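Local coordinates for protein P43 (Trichuris muris, PDB 6QIX) that is the major protein secreted by the whipworm parasite, tethers to matrix and inhibits interleukin-13 function, at residues D272-P275 / T276-D279; F292-V295 / M296-I300; E348-D352 / G353-V357; V358-Y361 / C362-V365. All coordinates share one frame; numbering follows the deposited sequence.

Contact 1: D272-P275 / T276-D279; sequences DDCP and TCGD
First torsions of opposite sign bring the sulfurs of Cys-274 and Cys-277 together. SG of Cys-274 is wedged between its backbone N and carbonyl carbon (chi1 86°), whereas SG of Cys-277 swings to the opposite-signed side (chi1 -89°). The result is a CXXC disulfide, Cys-Pro-Thr-Cys, laid across a type I beta turn that runs from Cys-274 to Cys-277. The SG atoms of Cys-274 and Cys-277 are 2.1 Å apart, with a torsion about the bond of 105°. The backbone closes the same four residues: N of Cys-277 donates to O of Cys-274 at 3.1 Å. A covalent bridge and a turn hydrogen bond thus fix one ring of chain, Pro-275 and Thr-276 forming its two corner residues.

A second type I turn, Thr-276 to Asp-279, overlaps the first and is closed by N of Asp-279 on O of Thr-276 at 3.0 Å. The loop lies at the surface between strands 262-268 and 281-284, yet it is tied inward: OG1 of Thr-276 bonds to the backbone O of Lys-240, and Cys-277 pairs through its backbone with Phe-243.

Two waters join the turns. One donates to O of Pro-275 at 2.8 Å, accepts from N of Gly-278, and reaches OD1 of Asp-279 only weakly. The other donates twice, to O of Pro-275 at 3.0 Å and to OD2 of Asp-279 at 2.7 Å.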
ATOM      1  N   ASP A 272      -8.278  15.157  16.256  1.00 15.78           N
ATOM      2  CA  ASP A 272      -7.353  15.507  17.333  1.00 16.13           C
ATOM      3  C   ASP A 272      -6.043  16.064  16.785  1.00 14.53           C
ATOM      4  O   ASP A 272      -5.163  16.449  17.568  1.00 16.96           O
ATOM      5  CB  ASP A 272      -7.083  14.296  18.242  1.00 21.97           C
ATOM      6  CG  ASP A 272      -8.302  13.900  19.085  1.00 28.01           C
ATOM      7  OD1 ASP A 272      -9.212  14.730  19.317  1.00 26.09           O
ATOM      8  OD2 ASP A 272      -8.404  12.715  19.465  1.00 33.14           O
ATOM      9  N   ASP A 273      -5.884  16.091  15.458  1.00 15.43           N
ATOM     10  CA  ASP A 273      -4.682  16.622  14.805  1.00 14.48           C
ATOM     11  C   ASP A 273      -4.882  18.035  14.284  1.00 14.31           C
ATOM     12  O   ASP A 273      -4.002  18.886  14.454  1.00 13.44           O
ATOM     13  CB  ASP A 273      -4.262  15.691  13.657  1.00 15.07           C
ATOM     14  CG  ASP A 273      -3.914  14.328  14.148  1.00 12.82           C
ATOM     15  OD1 ASP A 273      -2.900  14.232  14.880  1.00 15.10           O
ATOM     16  OD2 ASP A 273      -4.614  13.335  13.850  1.00 15.13           O
ATOM     17  N   CYS A 274      -6.034  18.329  13.676  1.00 13.95           N
ATOM     18  CA  CYS A 274      -6.400  19.717  13.391  1.00 15.70           C
ATOM     19  C   CYS A 274      -7.915  19.821  13.440  1.00 13.98           C
ATOM     20  O   CYS A 274      -8.603  18.812  13.276  1.00 14.99           O
ATOM     21  CB  CYS A 274      -5.845  20.250  12.057  1.00 20.66           C
ATOM     22  SG  CYS A 274      -6.814  19.950  10.548  1.00 22.24           S
ATOM     23  N   PRO A 275      -8.459  20.996  13.696  1.00 12.58           N
ATOM     24  CA  PRO A 275      -9.897  21.036  14.065  1.00 15.35           C
ATOM     25  C   PRO A 275     -10.840  20.617  12.935  1.00 17.09           C
ATOM     26  O   PRO A 275     -11.934  20.104  13.222  1.00 21.42           O
ATOM     27  CB  PRO A 275     -10.122  22.489  14.506  1.00 21.80           C
ATOM     28  CG  PRO A 275      -8.856  23.184  14.411  1.00 19.55           C
ATOM     29  CD  PRO A 275      -7.734  22.222  14.103  1.00 15.30           C
ATOM     30  N   THR A 276     -10.460  20.827  11.671  1.00 16.12           N
ATOM     31  CA  THR A 276     -11.280  20.424  10.519  1.00 17.40           C
ATOM     32  C   THR A 276     -10.834  19.104   9.881  1.00 15.32           C
ATOM     33  O   THR A 276     -11.512  18.589   8.978  1.00 15.20           O
ATOM     34  CB  THR A 276     -11.281  21.516   9.420  1.00 19.81           C
ATOM     35  OG1 THR A 276      -9.947  21.814   8.980  1.00 18.18           O
ATOM     36  CG2 THR A 276     -11.881  22.783   9.890  1.00 22.02           C
ATOM     37  N   CYS A 277      -9.739  18.510  10.364  1.00 15.22           N
ATOM     38  CA  CYS A 277      -9.077  17.422   9.637  1.00 14.81           C
ATOM     39  C   CYS A 277      -9.958  16.194   9.446  1.00 15.73           C
ATOM     40  O   CYS A 277      -9.756  15.417   8.484  1.00 16.41           O
ATOM     41  CB  CYS A 277      -7.822  17.026  10.407  1.00 13.75           C
ATOM     42  SG  CYS A 277      -6.339  17.964   9.950  1.00 17.26           S
ATOM     43  N   GLY A 278     -10.869  15.954  10.395  1.00 15.75           N
ATOM     44  CA  GLY A 278     -11.761  14.819  10.395  1.00 17.88           C
ATOM     45  C   GLY A 278     -13.154  15.077   9.866  1.00 19.04           C
ATOM     46  O   GLY A 278     -13.960  14.146   9.820  1.00 20.05           O
ATOM     47  N   ASP A 279     -13.452  16.306   9.478  1.00 20.34           N
ATOM     48  CA  ASP A 279     -14.724  16.645   8.875  1.00 17.21           C
ATOM     49  C   ASP A 279     -14.714  16.308   7.390  1.00 15.90           C
ATOM     50  O   ASP A 279     -13.685  16.390   6.716  1.00 20.13           O
ATOM     51  CB  ASP A 279     -14.991  18.131   8.980  1.00 20.79           C
ATOM     52  CG  ASP A 279     -15.101  18.625  10.394  1.00 26.48           C
ATOM     53  OD1 ASP A 279     -15.393  17.785  11.288  1.00 29.84           O
ATOM     54  OD2 ASP A 279     -14.947  19.868  10.584  1.00 29.09           O
TER
HETATM   55  O   HOH W   1     -12.214  17.444  12.402  1.00 20.49           O
HETATM   56  O   HOH W   2     -14.770  21.046  12.957  1.00 33.47           O

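Contact 2: F292-V295 / M296-I300; sequences FPRV and MKEKI
Phe-292 and Met-296 lie side by side and point the same way, one turn apart at the start of helix 292-310. The thioether meets the ring from its edge: SD of Met-296 is 5.3 Å from the centroid of the Phe-292 ring, 83° off the ring normal. The nearest ring atom to SD of Met-296 is CD1 of Phe-292, at 3.9 Å. This is a Met-aromatic contact in its edge form. A different neighbour meets the ring from above, for CD of Pro-293 sits over one face, offset toward the rim. Phe-292 has CG between its backbone N and carbonyl carbon (chi1 57°), a setting that leaves the ring beside the methionine.

SD of Met-296 also comes within 3.1 Å of the carbonyl O of Phe-292, the atom that accepts the helix bond from N of Met-296 at 2.9 Å. Elsewhere on the helix surface Arg-294 and Glu-298 run alongside each other. N of Glu-298 donates to O of Arg-294 at 2.8 Å.

Pro-293 packs on Ser-331 and Cys-333 of strand 331-336, and Phe-292 on Ile-286. NE of Arg-294 and OE2 of Glu-298 form a long salt bridge at 4.0 Å, doubtful because the place of OE2 is less sure; the regular backbone bonds probably do more than this charge pair to hold the turn.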
ATOM      1  N   PHE A 292     -13.503  14.049 -10.618  1.00 30.91           N
ATOM      2  CA  PHE A 292     -12.177  14.548 -10.960  1.00 32.53           C
ATOM      3  C   PHE A 292     -11.076  14.036 -10.036  1.00 34.29           C
ATOM      4  O   PHE A 292      -9.939  13.883 -10.516  1.00 33.48           O
ATOM      5  CB  PHE A 292     -12.164  16.086 -11.011  1.00 34.28           C
ATOM      6  CG  PHE A 292     -12.610  16.755  -9.747  1.00 34.98           C
ATOM      7  CD1 PHE A 292     -11.691  17.221  -8.818  1.00 38.17           C
ATOM      8  CD2 PHE A 292     -13.952  16.954  -9.503  1.00 32.03           C
ATOM      9  CE1 PHE A 292     -12.125  17.854  -7.641  1.00 38.63           C
ATOM     10  CE2 PHE A 292     -14.388  17.581  -8.338  1.00 33.19           C
ATOM     11  CZ  PHE A 292     -13.454  18.020  -7.411  1.00 36.60           C
ATOM     12  N   PRO A 293     -11.316  13.733  -8.759  1.00 36.74           N
ATOM     13  CA  PRO A 293     -10.209  13.152  -7.968  1.00 38.04           C
ATOM     14  C   PRO A 293      -9.699  11.839  -8.543  1.00 38.97           C
ATOM     15  O   PRO A 293      -8.486  11.638  -8.667  1.00 39.61           O
ATOM     16  CB  PRO A 293     -10.827  12.971  -6.585  1.00 39.05           C
ATOM     17  CG  PRO A 293     -12.019  13.914  -6.562  1.00 38.97           C
ATOM     18  CD  PRO A 293     -12.548  13.929  -7.959  1.00 39.89           C
ATOM     19  N   ARG A 294     -10.594  10.926  -8.914  1.00 39.95           N
ATOM     20  CA  ARG A 294     -10.139   9.658  -9.478  1.00 41.37           C
ATOM     21  C   ARG A 294      -9.406   9.878 -10.801  1.00 37.65           C
ATOM     22  O   ARG A 294      -8.344   9.274 -11.057  1.00 35.66           O
ATOM     23  CB  ARG A 294     -11.321   8.713  -9.665  1.00 47.82           C
ATOM     24  CG  ARG A 294     -10.921   7.331 -10.161  1.00 59.11           C
ATOM     25  CD  ARG A 294     -11.521   7.017 -11.532  1.00 67.68           C
ATOM     26  NE  ARG A 294     -12.983   7.009 -11.517  1.00 76.28           N
ATOM     27  CZ  ARG A 294     -13.755   7.629 -12.411  1.00 81.88           C
ATOM     28  NH1 ARG A 294     -13.213   8.327 -13.409  1.00 82.75           N
ATOM     29  NH2 ARG A 294     -15.075   7.553 -12.306  1.00 84.35           N
ATOM     30  N   VAL A 295      -9.963  10.730 -11.660  1.00 35.73           N
ATOM     31  CA  VAL A 295      -9.317  11.030 -12.932  1.00 31.05           C
ATOM     32  C   VAL A 295      -7.905  11.531 -12.701  1.00 30.00           C
ATOM     33  O   VAL A 295      -6.955  11.124 -13.404  1.00 28.50           O
ATOM     34  CB  VAL A 295     -10.136  12.051 -13.735  1.00 28.29           C
ATOM     35  CG1 VAL A 295      -9.379  12.438 -14.974  1.00 29.76           C
ATOM     36  CG2 VAL A 295     -11.518  11.473 -14.053  1.00 30.14           C
ATOM     37  N   MET A 296      -7.734  12.422 -11.715  1.00 28.81           N
ATOM     38  CA  MET A 296      -6.405  12.961 -11.445  1.00 28.47           C
ATOM     39  C   MET A 296      -5.460  11.875 -10.949  1.00 29.22           C
ATOM     40  O   MET A 296      -4.274  11.854 -11.302  1.00 30.53           O
ATOM     41  CB  MET A 296      -6.483  14.084 -10.409  1.00 30.32           C
ATOM     42  CG  MET A 296      -7.284  15.284 -10.839  1.00 36.55           C
ATOM     43  SD  MET A 296      -8.003  16.022  -9.358  1.00 47.28           S
ATOM     44  CE  MET A 296      -6.800  17.177  -8.867  1.00 47.06           C
ATOM     45  N   LYS A 297      -5.958  10.992 -10.085  1.00 29.30           N
ATOM     46  CA  LYS A 297      -5.159   9.861  -9.622  1.00 29.55           C
ATOM     47  C   LYS A 297      -4.718   8.981 -10.778  1.00 27.58           C
ATOM     48  O   LYS A 297      -3.569   8.518 -10.809  1.00 27.21           O
ATOM     49  CB  LYS A 297      -5.964   9.028  -8.647  1.00 33.05           C
ATOM     50  CG  LYS A 297      -5.197   7.897  -8.066  1.00 38.87           C
ATOM     51  CD  LYS A 297      -4.182   8.486  -7.076  1.00 45.74           C
ATOM     52  CE  LYS A 297      -4.187   7.720  -5.767  1.00 50.01           C
ATOM     53  NZ  LYS A 297      -2.798   7.217  -5.458  1.00 50.85           N
ATOM     54  N   GLU A 298      -5.640   8.685 -11.705  1.00 26.25           N
ATOM     55  CA  GLU A 298      -5.296   7.856 -12.845  1.00 29.13           C
ATOM     56  C   GLU A 298      -4.210   8.523 -13.674  1.00 28.24           C
ATOM     57  O   GLU A 298      -3.283   7.858 -14.153  1.00 26.34           O
ATOM     58  CB  GLU A 298      -6.551   7.578 -13.685  1.00 33.81           C
ATOM     59  CG  GLU A 298      -7.449   6.565 -13.020  1.00 40.29           C
ATOM     60  CD  GLU A 298      -8.812   6.509 -13.638  1.00 43.88           C
ATOM     61  OE1 GLU A 298      -9.064   7.307 -14.562  1.00 43.56           O
ATOM     62  OE2 GLU A 298      -9.632   5.674 -13.204  1.00 46.36           O
ATOM     63  N   LYS A 299      -4.295   9.845 -13.820  1.00 27.78           N
ATOM     64  CA  LYS A 299      -3.306  10.567 -14.602  1.00 30.29           C
ATOM     65  C   LYS A 299      -1.936  10.484 -13.937  1.00 25.98           C
ATOM     66  O   LYS A 299      -0.931  10.200 -14.598  1.00 27.30           O
ATOM     67  CB  LYS A 299      -3.757  12.017 -14.793  1.00 36.05           C
ATOM     68  CG  LYS A 299      -2.704  12.912 -15.439  1.00 45.38           C
ATOM     69  CD  LYS A 299      -2.462  12.528 -16.867  1.00 55.42           C
ATOM     70  CE  LYS A 299      -2.034  13.726 -17.719  1.00 61.20           C
ATOM     71  NZ  LYS A 299      -2.059  13.337 -19.158  1.00 65.36           N
ATOM     72  N   ILE A 300      -1.878  10.706 -12.621  1.00 23.12           N
ATOM     73  CA  ILE A 300      -0.584  10.648 -11.936  1.00 23.22           C
ATOM     74  C   ILE A 300       0.069   9.273 -12.105  1.00 20.24           C
ATOM     75  O   ILE A 300       1.277   9.173 -12.360  1.00 21.27           O
ATOM     76  CB  ILE A 300      -0.734  11.015 -10.452  1.00 25.60           C
ATOM     77  CG1 ILE A 300      -1.081  12.494 -10.284  1.00 27.14           C
ATOM     78  CG2 ILE A 300       0.581  10.712  -9.712  1.00 28.50           C
ATOM     79  CD1 ILE A 300      -1.779  12.814  -8.965  1.00 30.01           C
TER

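Contact 3: E348-D352 / G353-V357; sequences EPNKD and GTACV
Asn-350 reaches across the loop to Thr-354 with both ends of its amide. Its CG lies between the backbone N and the carbonyl carbon (chi1 70°), which turns the amide over the loop. OD1 of Asn-350 takes the backbone N of Thr-354 at 2.9 Å, in the carbonyl plane and on a lone pair, and N of Ala-355 approaches the same oxygen weakly. ND2 of Asn-350 donates to OG1 of Thr-354 at 3.1 Å; that oxygen lies only 4° out of the amide plane, so the two grips together fix the rotation of the amide. The same hydroxyl also donates: OG1 of Thr-354 meets OD1 of Asp-352 at 2.5 Å, on the syn side of the carboxylate but 27° out of its plane. OG1 therefore accepts from the amide and donates to the carboxylate.

What places these groups is a beta hairpin of strands 347-349 and 356-358. Its end contains a type I turn from Asn-350 to Gly-353, closed by N of Gly-353 on O of Asn-350, and Gly-353 takes a positive phi. Behind the turn, N of Asn-350 donates to O of Ala-355 at 2.9 Å. Glu-348 and Val-357 form an antiparallel hydrogen-bonded pair, with N of Glu-348 on O of Val-357 at 2.8 Å. N of Val-357 returns to O of Glu-348 at 3.0 Å. The side chains of that pair share one face of the sheet, where CG of Glu-348 lies 4.0 Å from CG2 of Val-357.

Farther out, Pro-349 packs on Asn-332 and Lys-334 of strand 331-336, and Cys-356 is disulfide-bonded to Cys-343.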
ATOM      1  N   GLU A 348     -14.428   6.682   3.775  1.00 16.51           N
ATOM      2  CA  GLU A 348     -15.314   6.983   2.659  1.00 17.56           C
ATOM      3  C   GLU A 348     -16.493   7.796   3.190  1.00 16.90           C
ATOM      4  O   GLU A 348     -16.800   7.738   4.378  1.00 18.11           O
ATOM      5  CB  GLU A 348     -15.806   5.689   1.996  1.00 20.65           C
ATOM      6  CG  GLU A 348     -16.653   4.821   2.951  1.00 25.07           C
ATOM      7  CD  GLU A 348     -17.075   3.436   2.399  1.00 30.84           C
ATOM      8  OE1 GLU A 348     -16.846   3.097   1.216  1.00 32.44           O
ATOM      9  OE2 GLU A 348     -17.642   2.662   3.189  1.00 34.66           O
ATOM     10  N   PRO A 349     -17.184   8.522   2.325  1.00 16.82           N
ATOM     11  CA  PRO A 349     -18.368   9.243   2.827  1.00 17.65           C
ATOM     12  C   PRO A 349     -19.412   8.259   3.332  1.00 18.80           C
ATOM     13  O   PRO A 349     -19.601   7.177   2.760  1.00 20.66           O
ATOM     14  CB  PRO A 349     -18.867  10.038   1.616  1.00 18.61           C
ATOM     15  CG  PRO A 349     -17.681  10.121   0.677  1.00 19.02           C
ATOM     16  CD  PRO A 349     -16.891   8.833   0.906  1.00 18.86           C
ATOM     17  N   ASN A 350     -20.108   8.657   4.409  1.00 21.66           N
ATOM     18  CA  ASN A 350     -21.305   7.949   4.845  1.00 22.67           C
ATOM     19  C   ASN A 350     -22.439   8.174   3.816  1.00 24.32           C
ATOM     20  O   ASN A 350     -22.281   8.853   2.804  1.00 21.80           O
ATOM     21  CB  ASN A 350     -21.680   8.386   6.270  1.00 24.34           C
ATOM     22  CG  ASN A 350     -22.204   9.795   6.344  1.00 23.87           C
ATOM     23  OD1 ASN A 350     -22.261  10.514   5.345  1.00 21.88           O
ATOM     24  ND2 ASN A 350     -22.562  10.223   7.568  1.00 25.03           N
ATOM     25  N   LYS A 351     -23.607   7.593   4.102  1.00 27.36           N
ATOM     26  CA  LYS A 351     -24.665   7.440   3.110  1.00 34.37           C
ATOM     27  C   LYS A 351     -25.226   8.779   2.672  1.00 32.56           C
ATOM     28  O   LYS A 351     -25.532   8.959   1.488  1.00 32.45           O
ATOM     29  CB  LYS A 351     -25.752   6.538   3.701  1.00 41.44           C
ATOM     30  CG  LYS A 351     -25.363   5.007   3.726  1.00 49.80           C
ATOM     31  CD  LYS A 351     -23.912   4.723   4.211  1.00 53.73           C
ATOM     32  CE  LYS A 351     -23.646   5.169   5.673  1.00 52.62           C
ATOM     33  NZ  LYS A 351     -22.504   4.410   6.297  1.00 55.88           N
ATOM     34  N   ASP A 352     -25.371   9.730   3.596  1.00 30.94           N
ATOM     35  CA  ASP A 352     -25.885  11.034   3.228  1.00 28.07           C
ATOM     36  C   ASP A 352     -24.800  12.068   2.982  1.00 26.26           C
ATOM     37  O   ASP A 352     -25.129  13.227   2.706  1.00 25.99           O
ATOM     38  CB  ASP A 352     -26.920  11.525   4.251  1.00 30.86           C
ATOM     39  CG  ASP A 352     -26.378  11.794   5.615  1.00 38.77           C
ATOM     40  OD1 ASP A 352     -25.170  11.608   5.833  1.00 40.73           O
ATOM     41  OD2 ASP A 352     -27.216  12.218   6.494  1.00 42.05           O
ATOM     42  N   GLY A 353     -23.530  11.658   2.937  1.00 22.79           N
ATOM     43  CA  GLY A 353     -22.496  12.605   2.597  1.00 23.65           C
ATOM     44  C   GLY A 353     -22.251  13.662   3.648  1.00 23.34           C
ATOM     45  O   GLY A 353     -21.812  14.760   3.315  1.00 25.09           O
ATOM     46  N   THR A 354     -22.486  13.344   4.915  1.00 22.29           N
ATOM     47  CA  THR A 354     -22.330  14.316   5.992  1.00 25.27           C
ATOM     48  C   THR A 354     -21.107  14.051   6.859  1.00 24.15           C
ATOM     49  O   THR A 354     -20.696  14.944   7.618  1.00 22.14           O
ATOM     50  CB  THR A 354     -23.554  14.329   6.908  1.00 27.34           C
ATOM     51  OG1 THR A 354     -23.779  13.021   7.436  1.00 24.67           O
ATOM     52  CG2 THR A 354     -24.795  14.831   6.142  1.00 32.69           C
ATOM     53  N   ALA A 355     -20.511  12.864   6.755  1.00 21.97           N
ATOM     54  CA  ALA A 355     -19.389  12.502   7.615  1.00 23.59           C
ATOM     55  C   ALA A 355     -18.582  11.393   6.953  1.00 21.61           C
ATOM     56  O   ALA A 355     -19.013  10.768   5.984  1.00 20.26           O
ATOM     57  CB  ALA A 355     -19.835  12.039   9.005  1.00 23.92           C
ATOM     58  N   CYS A 356     -17.391  11.170   7.502  1.00 18.83           N
ATOM     59  CA  CYS A 356     -16.468  10.159   7.005  1.00 21.66           C
ATOM     60  C   CYS A 356     -16.465   8.949   7.927  1.00 22.20           C
ATOM     61  O   CYS A 356     -16.399   9.088   9.166  1.00 23.12           O
ATOM     62  CB  CYS A 356     -15.047  10.720   6.903  1.00 22.34           C
ATOM     63  SG  CYS A 356     -14.848  12.050   5.669  1.00 24.09           S
ATOM     64  N   VAL A 357     -16.510   7.758   7.319  1.00 19.33           N
ATOM     65  CA  VAL A 357     -16.565   6.502   8.051  1.00 19.57           C
ATOM     66  C   VAL A 357     -15.526   5.551   7.478  1.00 19.21           C
ATOM     67  O   VAL A 357     -15.131   5.674   6.312  1.00 18.00           O
ATOM     68  CB  VAL A 357     -17.962   5.848   7.978  1.00 22.27           C
ATOM     69  CG1 VAL A 357     -18.978   6.726   8.593  1.00 24.62           C
ATOM     70  CG2 VAL A 357     -18.363   5.539   6.535  1.00 22.93           C
TER

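Contact 4: V358-Y361 / C362-V365; sequences VKEY and CKRV. With ACT (acetate ion), chain G.
A disulfide sulfur lies obliquely by the ring of the residue just before it: SG of Cys-362 is 4.4 Å from the centroid of the Tyr-361 ring, 41° off the ring normal, and 3.7 Å from CE1 of Tyr-361. This Cys sulfur-aromatic contact sits in a short 3-10 turn that follows strand 356-358. N of Cys-362 donates to O of Lys-359 at 2.9 Å and N of Lys-363 to O of Glu-360.

The turn also carries a salt bridge between side chains three residues apart. CG of Glu-360 leaves anti to its backbone N (chi1 -172°) and the chain then bends, while Lys-363 stays extended beyond CG; the two cross so that NZ of Lys-363 meets OE1 of Glu-360 at 2.8 Å, on the syn side but 30° out of the carboxylate plane. On the apolar side, CG1 of Val-358 packs at 3.8 Å from CB of Cys-362.

Cys-362 is bonded to Cys-131, tying this C-terminal stretch to the region just after helix 126-129, and Arg-56 adds hydrogen bonds to the backbone O atoms of Tyr-361 and Lys-363.

Past the turn, Arg-364 meets an acetate probably derived from the crystallisation liquor, which Asn-88 ND2 also bonds. The grip is less certain because Arg-364 has a second conformer; in the one described, the anion lies at the guanidinium edge, with NE of Arg-364 on acetate OXT at 2.8 Å and NH2 of Arg-364 on acetate O at 2.6 Å.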
ATOM      1  N   VAL A 358     -15.063   4.609   8.315  1.00 20.37           N
ATOM      2  CA  VAL A 358     -14.017   3.678   7.877  1.00 20.68           C
ATOM      3  C   VAL A 358     -14.638   2.678   6.922  1.00 21.55           C
ATOM      4  O   VAL A 358     -15.766   2.202   7.144  1.00 21.24           O
ATOM      5  CB  VAL A 358     -13.368   2.964   9.072  1.00 22.08           C
ATOM      6  CG1 VAL A 358     -12.321   1.963   8.595  1.00 24.88           C
ATOM      7  CG2 VAL A 358     -12.732   3.991   9.990  1.00 24.16           C
ATOM      8  N   LYS A 359     -13.944   2.397   5.821  1.00 21.75           N
ATOM      9  CA  LYS A 359     -14.394   1.354   4.911  1.00 22.75           C
ATOM     10  C   LYS A 359     -14.515   0.004   5.628  1.00 25.20           C
ATOM     11  O   LYS A 359     -13.709  -0.337   6.504  1.00 22.96           O
ATOM     12  CB  LYS A 359     -13.426   1.258   3.748  1.00 22.39           C
ATOM     13  CG  LYS A 359     -13.497   2.421   2.761  1.00 23.48           C
ATOM     14  CD  LYS A 359     -12.525   2.168   1.578  1.00 25.78           C
ATOM     15  CE  LYS A 359     -12.331   3.442   0.731  1.00 28.10           C
ATOM     16  NZ  LYS A 359     -11.243   3.252  -0.337  1.00 26.29           N
ATOM     17  N   GLU A 360     -15.536  -0.781   5.244  1.00 25.77           N
ATOM     18  CA  GLU A 360     -15.881  -1.950   6.047  1.00 28.37           C
ATOM     19  C   GLU A 360     -14.719  -2.934   6.135  1.00 25.14           C
ATOM     20  O   GLU A 360     -14.466  -3.508   7.202  1.00 25.39           O
ATOM     21  CB  GLU A 360     -17.115  -2.654   5.493  1.00 31.16           C
ATOM     22  CG  GLU A 360     -17.598  -3.751   6.408  1.00 38.51           C
ATOM     23  CD  GLU A 360     -18.264  -3.239   7.689  1.00 46.79           C
ATOM     24  OE1 GLU A 360     -18.614  -2.024   7.787  1.00 44.21           O
ATOM     25  OE2 GLU A 360     -18.470  -4.082   8.605  1.00 52.59           O
ATOM     26  N   TYR A 361     -14.006  -3.153   5.028  1.00 24.48           N
ATOM     27  CA  TYR A 361     -12.959  -4.164   5.066  1.00 24.59           C
ATOM     28  C   TYR A 361     -11.739  -3.687   5.836  1.00 24.43           C
ATOM     29  O   TYR A 361     -10.869  -4.506   6.126  1.00 25.54           O
ATOM     30  CB  TYR A 361     -12.542  -4.612   3.648  1.00 25.52           C
ATOM     31  CG  TYR A 361     -11.938  -3.547   2.767  1.00 23.48           C
ATOM     32  CD1 TYR A 361     -10.581  -3.228   2.828  1.00 24.17           C
ATOM     33  CD2 TYR A 361     -12.721  -2.865   1.855  1.00 24.55           C
ATOM     34  CE1 TYR A 361     -10.060  -2.255   2.035  1.00 23.60           C
ATOM     35  CE2 TYR A 361     -12.192  -1.906   1.046  1.00 25.29           C
ATOM     36  CZ  TYR A 361     -10.873  -1.596   1.144  1.00 26.02           C
ATOM     37  OH  TYR A 361     -10.351  -0.627   0.317  1.00 30.49           O
ATOM     38  N   CYS A 362     -11.678  -2.404   6.204  1.00 22.52           N
ATOM     39  CA  CYS A 362     -10.566  -1.887   6.996  1.00 22.39           C
ATOM     40  C   CYS A 362     -10.831  -1.878   8.489  1.00 26.23           C
ATOM     41  O   CYS A 362      -9.900  -1.628   9.257  1.00 30.05           O
ATOM     42  CB  CYS A 362     -10.203  -0.443   6.612  1.00 23.74           C
ATOM     43  SG  CYS A 362      -9.268  -0.306   5.108  1.00 26.53           S
ATOM     44  N   LYS A 363     -12.066  -2.097   8.914  1.00 26.73           N
ATOM     45  CA  LYS A 363     -12.412  -1.952  10.317  1.00 30.66           C
ATOM     46  C   LYS A 363     -11.631  -2.930  11.177  1.00 36.52           C
ATOM     47  O   LYS A 363     -11.350  -4.062  10.766  1.00 38.98           O
ATOM     48  CB  LYS A 363     -13.914  -2.170  10.504  1.00 32.33           C
ATOM     49  CG  LYS A 363     -14.744  -0.920  10.195  1.00 34.78           C
ATOM     50  CD  LYS A 363     -16.239  -1.157  10.288  1.00 37.00           C
ATOM     51  CE  LYS A 363     -16.980   0.106   9.901  1.00 39.53           C
ATOM     52  NZ  LYS A 363     -18.444  -0.098   9.836  1.00 40.01           N
ATOM     53  N   ARG A 364     -11.261  -2.481  12.379  0.53 38.18           N
ATOM     54  CA  ARG A 364     -10.693  -3.390  13.363  0.53 39.39           C
ATOM     55  C   ARG A 364     -11.683  -4.515  13.635  0.53 39.55           C
ATOM     56  O   ARG A 364     -12.896  -4.349  13.489  0.53 38.74           O
ATOM     57  CB  ARG A 364     -10.339  -2.641  14.651  0.53 39.83           C
ATOM     58  CG  ARG A 364      -9.011  -1.905  14.552  0.53 40.39           C
ATOM     59  CD  ARG A 364      -8.697  -1.112  15.792  0.53 38.05           C
ATOM     60  NE  ARG A 364      -8.194  -1.965  16.857  0.53 30.86           N
ATOM     61  CZ  ARG A 364      -7.855  -1.533  18.068  0.53 33.27           C
ATOM     62  NH1 ARG A 364      -7.964  -0.251  18.377  0.53 35.72           N
ATOM     63  NH2 ARG A 364      -7.413  -2.392  18.973  0.53 33.74           N
ATOM     64  N   VAL A 365     -11.156  -5.679  14.018  1.00 41.86           N
ATOM     65  CA  VAL A 365     -12.012  -6.855  14.164  1.00 46.64           C
ATOM     66  C   VAL A 365     -13.193  -6.554  15.080  1.00 47.45           C
ATOM     67  O   VAL A 365     -14.330  -6.926  14.782  1.00 46.84           O
ATOM     68  CB  VAL A 365     -11.194  -8.061  14.664  1.00 49.85           C
ATOM     69  CG1 VAL A 365     -10.108  -8.443  13.643  1.00 49.16           C
ATOM     70  CG2 VAL A 365     -10.590  -7.752  16.031  1.00 53.01           C
TER
HETATM   71  C   ACT G 405      -6.911  -5.139  17.175  1.00 53.09           C
HETATM   72  O   ACT G 405      -6.829  -4.838  18.400  1.00 52.61           O
HETATM   73  OXT ACT G 405      -7.628  -4.620  16.281  1.00 53.97           O
HETATM   74  CH3 ACT G 405      -5.991  -6.267  16.669  1.00 54.28           C

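The four contacts follow one another along the chain, each closing before the next opens. Contacts 3 and 4 are directly joined: the hairpin 348-357 runs on into the 3-10 turn, and CD of Glu-348 packs 3.7 Å from CG of Lys-359. Contact 1 comes near the hairpin without touching it, nearest atoms about 5 Å apart and centres about 15 Å. Contact 2 stands off, its nearest atoms about 10 Å from those of contacts 3 and 4 and about 14 Å from those of contact 1. A bound calcium ion lies about 11 Å from the side chain of Cys-277. Disulfides recur in contacts 1, 3 and 4.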